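Ras-associated and pleckstrin homology domains-containing protein 1 (Homo sapiens, PDB 4GMV) mediates localized membrane signals, is implicated in regulating lamellipodial dynamics, targets EVL and VASP to the leading edge, and negatively regulates cell adhesion. Local coordinates at residues Q83-F88 / M112-K117; F179-S184 / H255-G260. All coordinates share one frame; numbering follows the deposited sequence.

The two contacts follow one another along the chain, contact 1 in the Ras-associating domain and contact 2 in the pleckstrin homology domain, with centres about 18 Å apart. Each sets part of a strand against the start or middle of a helix: strand 84-87 against the beginning of helix 115-122, and strand 174-181 against helix 251-266. Their chemistry differs with depth. Contact 1 is partly buried, so an isoleucine core is bordered by a Glu-Arg-Glu salt-bridge network and by a lysine that binds a bridging water. Contact 2 is buried throughout and relies on tryptophan, phenylalanine, leucine and the bare backbone of a glycine.

Contact 1 of 2, residues Q83-F88 / M112-K117; sequences QMERIF and MERIEK
Ile87 carries the apolar part of this contact, its two branches meeting two different cationic chains. The CG1 branch lies over one face of the Arg114 guanidinium: CD1 is 3.4 Å from NE of Arg114, while CG1 sits above the middle of the group. The other branch turns to the lysine stem, with Ile87 CG2 3.5 Å from Lys117 CD. With CG2 anti to the backbone N and CG1 beside it (chi1 -67°), the beta-branched residue serves both neighbours at once.

The ionic part is a network of Glu85, Arg114 and Glu116. Glu116 OE1 takes two N-H groups of Arg114, NE at 2.9 Å and NH2 at 2.7 Å, the second bond being weak in its geometry. NE approaches on the syn side of the carboxylate, and the oxygen lies close to the guanidinium plane. Across the contact, Glu85 OE2 makes a long salt bridge of 3.7 Å to Arg114 NH1, the carboxylate and guanidinium planes being 64° apart.

A water links the segments further along, donating to Phe88 O at 2.9 Å and accepting from Lys117 NZ at 2.7 Å. That ammonium also pairs with Asp90 and bonds to Trp73 O.

Arginine and lysine suit this junction, where strand 84-87 of the Ras-associating domain pairs with strand 210-214 of the pleckstrin homology domain (Glu85 with Tyr213), because each offers aliphatic or flat surface to isoleucine while keeping its charge paired. The two bonds that Arg114 gives to Glu116 OE1 should limit rotation of the guanidinium, and its positive charge would be expected to ease repulsion between Glu85 and Glu116.

Contact 2 of 2, residues F179-S184 / H255-G260; sequences FLLRAS and HQWVNG
The indole of Trp257 presents the far end of its six-membered ring to the strand, and at its edge, near the ring plane, lie Phe179 O and Leu180 N. Phe179 CB and Leu181 N approach obliquely. The strand backbone therefore runs past the rim of the indole, where the CH2 corner comes within 3.5 Å of Phe179 CB and 3.9 Å of Leu180 N. Tryptophan suits this place because its long, rigid ring spans the gap between helix and strand, the axes of segments 179-181 and 255-260 approaching to 10.3 Å. With CG beside the backbone N and anti to the carbonyl carbon (chi1 -81°), the ring is carried out to the strand.

Phe179 and Leu181, two residues apart and both with CB toward the helix, contribute differently. Phe179 offers its CB, while its ring leads away to meet Phe203 edge-to-face. Leu181 touches the indole with CB, 4.0 Å from Trp257 CZ3, and extends its CD2 methyl to the next turn of the helix. There CD2 lies 3.4 Å from Gly260 O. Its CG is anti to the backbone N (chi1 -172°), directing the branch to the helix. Gly260 has no side chain, and Leu181 CD2 packs directly on its carbonyl.

These short axes run at 40° to each other. Helix 251-266 is the C-terminal helix characteristic of the pleckstrin homology fold, which caps one end of its beta barrel. Trp257 reaches Leu164 of strand 161-167 and Ile160 just before it, Phe179 and Leu181 both touch Ile186 of strand 186-188, and Val258 packs on Tyr213 of strand 210-214.

Contact 1 of 2, residues Q83-F88 / M112-K117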
loop_
_atom_site.group_PDB
_atom_site.type_symbol
_atom_site.label_atom_id
_atom_site.label_comp_id
_atom_site.label_asym_id
_atom_site.label_seq_id
_atom_site.Cartn_x
_atom_site.Cartn_y
_atom_site.Cartn_z
ATOM N N GLN A 83 -8.814 0.747 13.574
ATOM C CA GLN A 83 -8.055 -0.505 13.613
ATOM C C GLN A 83 -7.709 -1.071 12.228
ATOM O O GLN A 83 -8.121 -2.177 11.862
ATOM C CB GLN A 83 -8.753 -1.551 14.479
ATOM C CG GLN A 83 -8.547 -1.363 15.975
ATOM C CD GLN A 83 -9.230 -2.443 16.792
ATOM O OE1 GLN A 83 -9.504 -3.541 16.296
ATOM N NE2 GLN A 83 -9.520 -2.135 18.050
ATOM N N MET A 84 -6.946 -0.290 11.472
ATOM C CA MET A 84 -6.484 -0.696 10.161
ATOM C C MET A 84 -5.128 -0.068 9.848
ATOM O O MET A 84 -4.705 0.893 10.487
ATOM C CB MET A 84 -7.530 -0.359 9.075
ATOM C CG MET A 84 -7.761 1.123 8.819
ATOM S SD MET A 84 -8.998 1.446 7.535
ATOM C CE MET A 84 -10.512 1.202 8.452
ATOM N N GLU A 85 -4.443 -0.627 8.865
ATOM C CA GLU A 85 -3.171 -0.081 8.419
ATOM C C GLU A 85 -3.000 -0.231 6.925
ATOM O O GLU A 85 -3.560 -1.154 6.315
ATOM C CB GLU A 85 -1.979 -0.718 9.142
ATOM C CG GLU A 85 -2.215 -2.084 9.759
ATOM C CD GLU A 85 -1.062 -3.030 9.527
ATOM O OE1 GLU A 85 -0.415 -3.449 10.521
ATOM O OE2 GLU A 85 -0.823 -3.377 8.346
ATOM N N ARG A 86 -2.258 0.704 6.331
ATOM C CA ARG A 86 -1.721 0.486 5.004
ATOM C C ARG A 86 -0.268 0.902 4.934
ATOM O O ARG A 86 0.152 1.920 5.508
ATOM C CB ARG A 86 -2.556 1.160 3.916
ATOM C CG ARG A 86 -2.264 2.615 3.678
ATOM C CD ARG A 86 -2.908 3.033 2.383
ATOM N NE ARG A 86 -2.592 4.432 2.104
ATOM C CZ ARG A 86 -1.746 4.808 1.163
ATOM N NH1 ARG A 86 -1.178 3.893 0.384
ATOM N NH2 ARG A 86 -1.497 6.102 0.979
ATOM N N ILE A 87 0.495 0.052 4.259
ATOM C CA ILE A 87 1.908 0.249 3.987
ATOM C C ILE A 87 1.945 1.244 2.829
ATOM O O ILE A 87 1.513 0.896 1.752
ATOM C CB ILE A 87 2.539 -1.082 3.519
ATOM C CG1 ILE A 87 2.545 -2.110 4.654
ATOM C CG2 ILE A 87 3.921 -0.848 2.944
ATOM C CD1 ILE A 87 2.747 -3.555 4.214
ATOM N N PHE A 88 2.464 2.451 3.056
ATOM C CA PHE A 88 2.605 3.470 2.006
ATOM C C PHE A 88 3.339 2.943 0.780
ATOM O O PHE A 88 4.330 2.195 0.905
ATOM C CB PHE A 88 3.390 4.693 2.506
ATOM C CG PHE A 88 2.628 5.577 3.450
ATOM C CD1 PHE A 88 1.518 6.299 3.014
ATOM C CD2 PHE A 88 3.037 5.711 4.771
ATOM C CE1 PHE A 88 0.816 7.113 3.885
ATOM C CE2 PHE A 88 2.337 6.526 5.645
ATOM C CZ PHE A 88 1.226 7.222 5.206
ATOM N N MET A 112 9.566 -0.253 9.332
ATOM C CA MET A 112 9.875 -1.672 9.468
ATOM C C MET A 112 9.886 -2.410 8.125
ATOM O O MET A 112 9.505 -1.852 7.074
ATOM C CB MET A 112 8.934 -2.358 10.487
ATOM C CG MET A 112 7.471 -2.489 10.062
ATOM S SD MET A 112 6.370 -3.222 11.311
ATOM C CE MET A 112 7.045 -4.878 11.506
ATOM N N GLU A 113 10.381 -3.644 8.193
ATOM C CA GLU A 113 10.378 -4.648 7.128
ATOM C C GLU A 113 8.965 -5.174 6.973
ATOM O O GLU A 113 8.170 -5.120 7.900
ATOM C CB GLU A 113 11.281 -5.837 7.523
ATOM C CG GLU A 113 12.721 -5.482 7.838
ATOM C CD GLU A 113 13.695 -6.576 7.447
ATOM O OE1 GLU A 113 14.240 -7.273 8.354
ATOM O OE2 GLU A 113 13.912 -6.740 6.231
ATOM N N ARG A 114 8.667 -5.725 5.809
ATOM C CA ARG A 114 7.287 -6.033 5.422
ATOM C C ARG A 114 7.273 -6.852 4.141
ATOM O O ARG A 114 7.173 -6.286 3.038
ATOM C CB ARG A 114 6.475 -4.746 5.145
ATOM C CG ARG A 114 6.340 -3.722 6.269
ATOM C CD ARG A 114 5.370 -4.115 7.372
ATOM N NE ARG A 114 4.237 -4.916 6.916
ATOM C CZ ARG A 114 3.040 -4.927 7.509
ATOM N NH1 ARG A 114 2.807 -4.161 8.572
ATOM N NH2 ARG A 114 2.069 -5.696 7.035
ATOM N N ILE A 115 7.345 -8.175 4.284
ATOM C CA ILE A 115 7.142 -9.099 3.158
ATOM C C ILE A 115 6.131 -8.564 2.105
ATOM O O ILE A 115 6.345 -8.702 0.904
ATOM C CB ILE A 115 6.586 -10.451 3.654
ATOM C CG1 ILE A 115 7.346 -10.963 4.898
ATOM C CG2 ILE A 115 6.561 -11.469 2.518
ATOM C CD1 ILE A 115 8.661 -11.669 4.620
ATOM N N GLU A 116 5.039 -7.963 2.571
ATOM C CA GLU A 116 3.870 -7.756 1.715
ATOM C C GLU A 116 4.063 -6.748 0.589
ATOM O O GLU A 116 3.533 -6.948 -0.489
ATOM C CB GLU A 116 2.636 -7.342 2.519
ATOM C CG GLU A 116 2.196 -8.320 3.574
ATOM C CD GLU A 116 2.417 -7.762 4.964
ATOM O OE1 GLU A 116 3.441 -7.058 5.188
ATOM O OE2 GLU A 116 1.550 -8.022 5.830
ATOM N N LYS A 117 4.804 -5.677 0.848
ATOM C CA LYS A 117 4.911 -4.559 -0.106
ATOM C C LYS A 117 5.441 -5.007 -1.466
ATOM O O LYS A 117 4.967 -4.540 -2.483
ATOM C CB LYS A 117 5.776 -3.430 0.491
ATOM C CG LYS A 117 5.845 -2.138 -0.318
ATOM C CD LYS A 117 6.420 -0.980 0.508
ATOM C CE LYS A 117 7.926 -0.839 0.373
ATOM N NZ LYS A 117 8.442 0.467 0.861
HETATM O O HOH W 1 6.769 1.752 2.467
#

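Contact 2 of 2, residues F179-S184 / H255-G260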
loop_
_atom_site.group_PDB
_atom_site.type_symbol
_atom_site.label_atom_id
_atom_site.label_comp_id
_atom_site.label_asym_id
_atom_site.label_seq_id
_atom_site.Cartn_x
_atom_site.Cartn_y
_atom_site.Cartn_z
ATOM N N PHE A 179 -17.537 -10.675 -6.421
ATOM C CA PHE A 179 -16.806 -9.499 -6.907
ATOM C C PHE A 179 -15.865 -9.807 -8.072
ATOM O O PHE A 179 -15.357 -10.924 -8.210
ATOM C CB PHE A 179 -16.016 -8.827 -5.775
ATOM C CG PHE A 179 -16.877 -8.279 -4.678
ATOM C CD1 PHE A 179 -17.219 -9.067 -3.585
ATOM C CD2 PHE A 179 -17.357 -6.983 -4.743
ATOM C CE1 PHE A 179 -18.026 -8.570 -2.573
ATOM C CE2 PHE A 179 -18.161 -6.475 -3.737
ATOM C CZ PHE A 179 -18.500 -7.272 -2.652
ATOM N N LEU A 180 -15.650 -8.810 -8.919
ATOM C CA LEU A 180 -14.578 -8.887 -9.893
ATOM C C LEU A 180 -13.844 -7.566 -10.052
ATOM O O LEU A 180 -14.442 -6.487 -9.962
ATOM C CB LEU A 180 -15.050 -9.443 -11.240
ATOM C CG LEU A 180 -16.165 -8.797 -12.052
ATOM C CD1 LEU A 180 -15.639 -7.596 -12.825
ATOM C CD2 LEU A 180 -16.728 -9.842 -13.010
ATOM N N LEU A 181 -12.537 -7.668 -10.266
ATOM C CA LEU A 181 -11.689 -6.495 -10.423
ATOM C C LEU A 181 -11.441 -6.185 -11.886
ATOM O O LEU A 181 -11.045 -7.068 -12.666
ATOM C CB LEU A 181 -10.361 -6.712 -9.719
ATOM C CG LEU A 181 -9.413 -5.520 -9.610
ATOM C CD1 LEU A 181 -9.790 -4.626 -8.440
ATOM C CD2 LEU A 181 -8.007 -6.047 -9.424
ATOM N N ARG A 182 -11.687 -4.928 -12.248
ATOM C CA ARG A 182 -11.309 -4.407 -13.559
ATOM C C ARG A 182 -10.400 -3.175 -13.457
ATOM O O ARG A 182 -9.926 -2.820 -12.369
ATOM C CB ARG A 182 -12.543 -4.120 -14.400
ATOM C CG ARG A 182 -13.284 -5.380 -14.793
ATOM C CD ARG A 182 -13.869 -5.277 -16.190
ATOM N NE ARG A 182 -14.602 -6.476 -16.609
ATOM C CZ ARG A 182 -14.276 -7.737 -16.316
ATOM N NH1 ARG A 182 -13.196 -8.023 -15.595
ATOM N NH2 ARG A 182 -15.036 -8.726 -16.769
ATOM N N ALA A 183 -10.132 -2.539 -14.596
ATOM C CA ALA A 183 -9.303 -1.334 -14.596
ATOM C C ALA A 183 -10.064 -0.178 -13.949
ATOM O O ALA A 183 -9.488 0.616 -13.202
ATOM C CB ALA A 183 -8.868 -0.983 -16.013
ATOM N N SER A 184 -11.362 -0.070 -14.227
ATOM C CA SER A 184 -12.150 1.046 -13.694
ATOM C C SER A 184 -12.484 0.929 -12.204
ATOM O O SER A 184 -12.914 1.912 -11.590
ATOM C CB SER A 184 -13.434 1.240 -14.492
ATOM O OG SER A 184 -14.329 2.083 -13.784
ATOM N N HIS A 255 -4.484 -11.434 -0.024
ATOM C CA HIS A 255 -3.312 -10.955 -0.759
ATOM C C HIS A 255 -3.534 -10.841 -2.235
ATOM O O HIS A 255 -2.988 -9.944 -2.866
ATOM C CB HIS A 255 -2.089 -11.817 -0.477
ATOM C CG HIS A 255 -1.676 -11.816 0.965
ATOM N ND1 HIS A 255 -1.576 -10.680 1.684
ATOM C CD2 HIS A 255 -1.336 -12.862 1.823
ATOM C CE1 HIS A 255 -1.199 -10.982 2.944
ATOM N NE2 HIS A 255 -1.053 -12.319 3.028
ATOM N N GLN A 256 -4.333 -11.741 -2.805
ATOM C CA GLN A 256 -4.685 -11.645 -4.225
ATOM C C GLN A 256 -5.465 -10.363 -4.494
ATOM O O GLN A 256 -5.194 -9.670 -5.470
ATOM C CB GLN A 256 -5.505 -12.858 -4.683
ATOM C CG GLN A 256 -4.692 -14.089 -5.055
ATOM C CD GLN A 256 -5.533 -15.152 -5.750
ATOM O OE1 GLN A 256 -6.342 -15.836 -5.126
ATOM N NE2 GLN A 256 -5.334 -15.297 -7.051
ATOM N N TRP A 257 -6.429 -10.046 -3.622
ATOM C CA TRP A 257 -7.231 -8.838 -3.785
ATOM C C TRP A 257 -6.468 -7.573 -3.513
ATOM O O TRP A 257 -6.488 -6.640 -4.318
ATOM C CB TRP A 257 -8.524 -8.910 -2.970
ATOM C CG TRP A 257 -9.590 -9.718 -3.669
ATOM C CD1 TRP A 257 -9.858 -11.070 -3.519
ATOM C CD2 TRP A 257 -10.546 -9.252 -4.693
ATOM N NE1 TRP A 257 -10.888 -11.454 -4.337
ATOM C CE2 TRP A 257 -11.344 -10.417 -5.064
ATOM C CE3 TRP A 257 -10.808 -8.030 -5.306
ATOM C CZ2 TRP A 257 -12.356 -10.347 -6.010
ATOM C CZ3 TRP A 257 -11.836 -7.965 -6.247
ATOM C CH2 TRP A 257 -12.592 -9.099 -6.594
ATOM N N VAL A 258 -5.770 -7.523 -2.390
ATOM C CA VAL A 258 -4.990 -6.332 -2.070
ATOM C C VAL A 258 -4.014 -6.029 -3.209
ATOM O O VAL A 258 -4.010 -4.908 -3.755
ATOM C CB VAL A 258 -4.270 -6.466 -0.721
ATOM C CG1 VAL A 258 -3.244 -5.354 -0.544
ATOM C CG2 VAL A 258 -5.290 -6.437 0.406
ATOM N N ASN A 259 -3.256 -7.049 -3.623
ATOM C CA ASN A 259 -2.281 -6.873 -4.701
ATOM C C ASN A 259 -2.866 -6.419 -6.041
ATOM O O ASN A 259 -2.283 -5.563 -6.704
ATOM C CB ASN A 259 -1.355 -8.092 -4.831
ATOM C CG ASN A 259 -0.317 -8.130 -3.719
ATOM O OD1 ASN A 259 0.347 -7.131 -3.475
ATOM N ND2 ASN A 259 -0.194 -9.261 -3.019
ATOM N N GLY A 260 -4.023 -6.969 -6.403
ATOM C CA GLY A 260 -4.721 -6.600 -7.633
ATOM C C GLY A 260 -5.264 -5.180 -7.627
ATOM O O GLY A 260 -5.143 -4.467 -8.616
#